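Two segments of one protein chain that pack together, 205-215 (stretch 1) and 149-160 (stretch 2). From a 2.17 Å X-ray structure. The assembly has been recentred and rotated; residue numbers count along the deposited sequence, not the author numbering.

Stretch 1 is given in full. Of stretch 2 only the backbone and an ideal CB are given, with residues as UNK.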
# COMPACT_ATOMS: atom_id res chain seq x y z
N THR F 205 42.43 -16.93 1.04
CA THR F 205 42.15 -16.30 2.35
C THR F 205 41.14 -15.14 2.26
O THR F 205 40.44 -14.85 3.23
CB THR F 205 43.42 -15.76 3.01
OG1 THR F 205 44.13 -14.98 2.04
CG2 THR F 205 44.33 -16.90 3.55
N ALA F 206 41.10 -14.47 1.11
CA ALA F 206 40.02 -13.52 0.76
C ALA F 206 38.66 -14.22 0.74
O ALA F 206 37.67 -13.66 1.19
CB ALA F 206 40.28 -12.88 -0.57
N VAL F 207 38.60 -15.44 0.20
CA VAL F 207 37.33 -16.18 0.19
C VAL F 207 36.95 -16.60 1.62
O VAL F 207 35.78 -16.58 1.97
CB VAL F 207 37.34 -17.40 -0.77
CG1 VAL F 207 36.10 -18.26 -0.53
CG2 VAL F 207 37.46 -16.98 -2.26
N THR F 208 37.94 -16.97 2.44
CA THR F 208 37.74 -17.27 3.88
C THR F 208 37.09 -16.08 4.62
O THR F 208 36.13 -16.25 5.37
CB THR F 208 39.05 -17.70 4.58
OG1 THR F 208 39.72 -18.68 3.79
CG2 THR F 208 38.81 -18.28 5.97
N LEU F 209 37.64 -14.88 4.39
CA LEU F 209 37.14 -13.66 4.99
C LEU F 209 35.72 -13.40 4.52
O LEU F 209 34.84 -13.07 5.34
CB LEU F 209 38.05 -12.46 4.62
CG LEU F 209 37.65 -11.03 5.03
CD1 LEU F 209 37.73 -10.87 6.56
CD2 LEU F 209 38.53 -9.95 4.34
N LEU F 210 35.50 -13.56 3.20
CA LEU F 210 34.21 -13.31 2.57
C LEU F 210 33.08 -14.12 3.22
O LEU F 210 32.02 -13.58 3.53
CB LEU F 210 34.26 -13.62 1.06
CG LEU F 210 32.96 -13.40 0.26
CD1 LEU F 210 32.69 -11.90 0.05
CD2 LEU F 210 33.00 -14.11 -1.08
N LEU F 211 33.33 -15.40 3.40
CA LEU F 211 32.36 -16.31 3.99
C LEU F 211 32.16 -16.04 5.48
O LEU F 211 31.06 -16.15 5.97
CB LEU F 211 32.81 -17.76 3.76
CG LEU F 211 32.82 -18.22 2.30
CD1 LEU F 211 33.34 -19.64 2.17
CD2 LEU F 211 31.44 -18.06 1.65
N ALA F 212 33.23 -15.69 6.20
CA ALA F 212 33.11 -15.37 7.62
C ALA F 212 32.17 -14.18 7.88
O ALA F 212 31.29 -14.24 8.74
CB ALA F 212 34.50 -15.08 8.23
N TYR F 213 32.43 -13.10 7.15
CA TYR F 213 31.64 -11.88 7.15
C TYR F 213 30.19 -12.17 6.79
O TYR F 213 29.29 -11.91 7.57
CB TYR F 213 32.27 -10.92 6.14
CG TYR F 213 31.53 -9.62 5.94
CD1 TYR F 213 31.70 -8.55 6.81
CD2 TYR F 213 30.71 -9.43 4.82
CE1 TYR F 213 31.03 -7.35 6.63
CE2 TYR F 213 30.03 -8.21 4.62
CZ TYR F 213 30.19 -7.18 5.53
OH TYR F 213 29.54 -5.97 5.36
N PHE F 214 29.98 -12.75 5.61
CA PHE F 214 28.62 -12.97 5.12
C PHE F 214 27.83 -14.01 5.89
O PHE F 214 26.62 -14.08 5.76
CB PHE F 214 28.60 -13.25 3.61
CG PHE F 214 28.53 -12.01 2.78
CD1 PHE F 214 27.35 -11.26 2.73
CD2 PHE F 214 29.64 -11.55 2.09
CE1 PHE F 214 27.29 -10.09 1.98
CE2 PHE F 214 29.58 -10.40 1.34
CZ PHE F 214 28.40 -9.67 1.27
N ALA F 215 28.52 -14.81 6.69
CA ALA F 215 27.86 -15.71 7.61
C ALA F 215 27.38 -14.94 8.85
O ALA F 215 26.37 -15.30 9.45
CB ALA F 215 28.80 -16.86 8.02
N UNK F 149 36.63 -1.26 1.59
CA UNK F 149 35.75 -2.26 1.03
C UNK F 149 36.57 -3.40 0.38
O UNK F 149 37.23 -3.21 -0.65
CB UNK F 149 34.81 -1.62 0.01
N UNK F 150 36.49 -4.59 0.98
CA UNK F 150 37.41 -5.65 0.64
C UNK F 150 36.66 -6.82 0.01
O UNK F 150 35.56 -7.19 0.44
CB UNK F 150 38.18 -6.11 1.88
N UNK F 151 37.24 -7.40 -1.04
CA UNK F 151 36.66 -8.57 -1.70
C UNK F 151 35.23 -8.29 -2.18
O UNK F 151 34.88 -7.17 -2.55
CB UNK F 151 36.67 -9.77 -0.75
N UNK F 152 34.40 -9.33 -2.18
CA UNK F 152 33.07 -9.24 -2.77
C UNK F 152 32.02 -8.72 -1.79
O UNK F 152 31.03 -9.40 -1.48
CB UNK F 152 32.65 -10.61 -3.30
N UNK F 153 32.24 -7.51 -1.29
CA UNK F 153 31.32 -6.93 -0.31
C UNK F 153 31.68 -6.94 1.17
O UNK F 153 30.83 -6.57 2.00
CB UNK F 153 29.98 -7.66 -0.45
N UNK F 154 32.92 -7.33 1.52
CA UNK F 154 33.37 -7.19 2.94
C UNK F 154 33.65 -5.73 3.31
O UNK F 154 34.75 -5.20 3.15
CB UNK F 154 34.63 -8.02 3.18
N UNK F 155 32.63 -5.09 3.86
CA UNK F 155 32.67 -3.68 4.21
C UNK F 155 33.21 -3.49 5.62
O UNK F 155 32.47 -3.56 6.61
CB UNK F 155 31.28 -3.06 4.09
N UNK F 156 34.51 -3.23 5.69
CA UNK F 156 35.18 -3.15 6.97
C UNK F 156 34.83 -1.87 7.73
O UNK F 156 34.79 -1.88 8.96
CB UNK F 156 36.69 -3.24 6.77
N UNK F 157 34.57 -0.79 7.00
CA UNK F 157 34.22 0.53 7.53
C UNK F 157 32.94 0.48 8.34
O UNK F 157 32.78 1.15 9.36
CB UNK F 157 34.07 1.54 6.39
N UNK F 158 32.06 -0.37 7.87
CA UNK F 158 30.72 -0.44 8.34
C UNK F 158 30.56 -1.57 9.37
O UNK F 158 29.60 -1.60 10.14
CB UNK F 158 29.77 -0.63 7.16
N UNK F 159 31.51 -2.50 9.36
CA UNK F 159 31.49 -3.66 10.23
C UNK F 159 31.61 -3.29 11.70
O UNK F 159 32.44 -2.46 12.10
CB UNK F 159 32.62 -4.62 9.84
N UNK F 160 30.75 -3.89 12.51
CA UNK F 160 30.67 -3.58 13.93
C UNK F 160 31.76 -4.35 14.70
O UNK F 160 32.03 -5.52 14.36
CB UNK F 160 29.28 -3.92 14.47

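Stretch 1 is one turn after another of helix, and it offers stretch 2 a wall of aliphatic and aromatic side chains: Ala206, Leu209, Leu210, Tyr213 and Phe214. No charged group lies on it, so the rules to be read here are mostly rules of shape.

Position 149 is extended, and its ideal CB has nothing of the helix within 5.5 Å; the helix leaves the choice open. The residue is Leu149, which makes no contact with it. At 150, still in the strand, CA-to-CB points toward the helix and the ideal CB lies 4.6 Å from Leu209 CD2. A beta-branched or medium aliphatic residue would fill that gap. Val150 does so, its CG1 packing 3.7 Å from Leu209 CD2.

Position 151 also points toward the helix, with Ala206 O 4.5 Å and Leu210 CD1 4.6 Å from the ideal CB. The space is modest, and phi is positive (57°), which favours glycine, asparagine or aspartate, though other small residues can bear it. The deposited residue is Ser151. Its OG stops 4.0 Å from Ala206 O, too far for a hydrogen bond, and finds its partner elsewhere in the structure.

At 152 the bond runs sideways, with the ideal CB 3.6 Å from Leu210 CD1. Any side chain with an apolar base would suit, small or large, and a long one could run sideways along Leu210. Tyr152 uses its CB against Leu210 CD1 at 3.7 Å, and the edge of its ring meets Leu210 CD2. Its backbone O is also approached by Phe214 CE2, at 3.3 Å near the plane of the Phe214 ring.

Position 153 is the strictest. An ideal CB would sit 3.1 Å from Phe214 CZ, and at phi 101° and psi 9° it would also jam against the preceding carbonyl O. Both arguments call for glycine, and Gly153 is found. The space a CB would need is crowded by Phe214 CZ. Separately, Tyr213 CE2 comes to 3.2 Å from Gly153 O.

Position 154 is extended again. Its ideal CB lies among Tyr213 CG (4.4 Å), Leu209 CD2 (4.5 Å) and Leu210 CA, a setting for valine, isoleucine or perhaps leucine. Val154 spreads two methyls: CG1 reaches Tyr213 CD1 at 3.7 Å, over the ring face, while CG2 comes 3.8 Å from Leu210 CA. Its CA makes a CH-pi contact, 3.9 Å from the Tyr213 ring centroid. The backbone bonds Val150 N to Val154 O (2.8 Å) and, weakly, Val154 N to Val150 O (2.9 Å) close the hairpin-like turn.

At 155 the ideal CB is 3.6 Å from Tyr213 OH, so a polar residue or a small one is plausible. Asn155 leads its end away; its OD1 accepts a weak hydrogen bond from the N of 158.

Positions 156, 157 and 158 have helical backbone angles and little to read from the helix; Leu156, Arg157 and Thr158 stay out of contact.

Position 159 points toward Tyr213 CE1, 4.5 Å from its ideal CB, and invites an aliphatic residue. Leu159 places CD2 at the ring edge, 4.2 Å from Tyr213 CD1. Position 160 is beyond reach; it is Thr160.

Stretch 2 149-160: LVSYGVNLRTLT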
# COMPACT_ATOMS: atom_id res chain seq x y z
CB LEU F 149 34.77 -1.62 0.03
CG LEU F 149 33.72 -2.56 -0.57
CD1 LEU F 149 32.81 -3.18 0.54
CD2 LEU F 149 32.91 -1.79 -1.61
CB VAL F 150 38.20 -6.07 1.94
CG1 VAL F 150 38.95 -7.36 1.78
CG2 VAL F 150 39.13 -4.95 2.36
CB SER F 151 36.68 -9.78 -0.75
OG SER F 151 36.36 -10.98 -1.43
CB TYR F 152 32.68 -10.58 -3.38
CG TYR F 152 33.60 -11.03 -4.52
CD1 TYR F 152 33.97 -10.14 -5.54
CD2 TYR F 152 34.04 -12.36 -4.61
CE1 TYR F 152 34.76 -10.54 -6.58
CE2 TYR F 152 34.83 -12.76 -5.67
CZ TYR F 152 35.20 -11.85 -6.64
OH TYR F 152 35.98 -12.26 -7.70
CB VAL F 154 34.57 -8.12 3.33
CG1 VAL F 154 34.79 -8.10 4.87
CG2 VAL F 154 34.33 -9.52 2.86
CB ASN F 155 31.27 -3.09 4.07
CG ASN F 155 31.29 -1.56 3.94
OD1 ASN F 155 32.10 -0.87 4.57
ND2 ASN F 155 30.39 -1.03 3.12
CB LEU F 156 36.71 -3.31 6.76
CG LEU F 156 37.27 -4.63 6.24
CD1 LEU F 156 38.80 -4.54 6.15
CD2 LEU F 156 36.86 -5.80 7.11
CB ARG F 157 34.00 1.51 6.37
CG ARG F 157 33.42 2.88 6.77
CD ARG F 157 34.43 3.69 7.57
NE ARG F 157 33.90 4.98 7.99
CZ ARG F 157 33.16 5.16 9.09
NH1 ARG F 157 32.86 4.12 9.87
NH2 ARG F 157 32.71 6.36 9.40
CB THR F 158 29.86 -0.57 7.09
OG1 THR F 158 29.10 0.63 6.91
CG2 THR F 158 29.02 -1.81 7.07
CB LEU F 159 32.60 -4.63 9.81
CG LEU F 159 32.92 -5.87 10.60
CD1 LEU F 159 31.68 -6.70 10.78
CD2 LEU F 159 33.96 -6.61 9.83
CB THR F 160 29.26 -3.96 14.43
OG1 THR F 160 28.31 -2.97 14.01
CG2 THR F 160 29.21 -4.10 15.91
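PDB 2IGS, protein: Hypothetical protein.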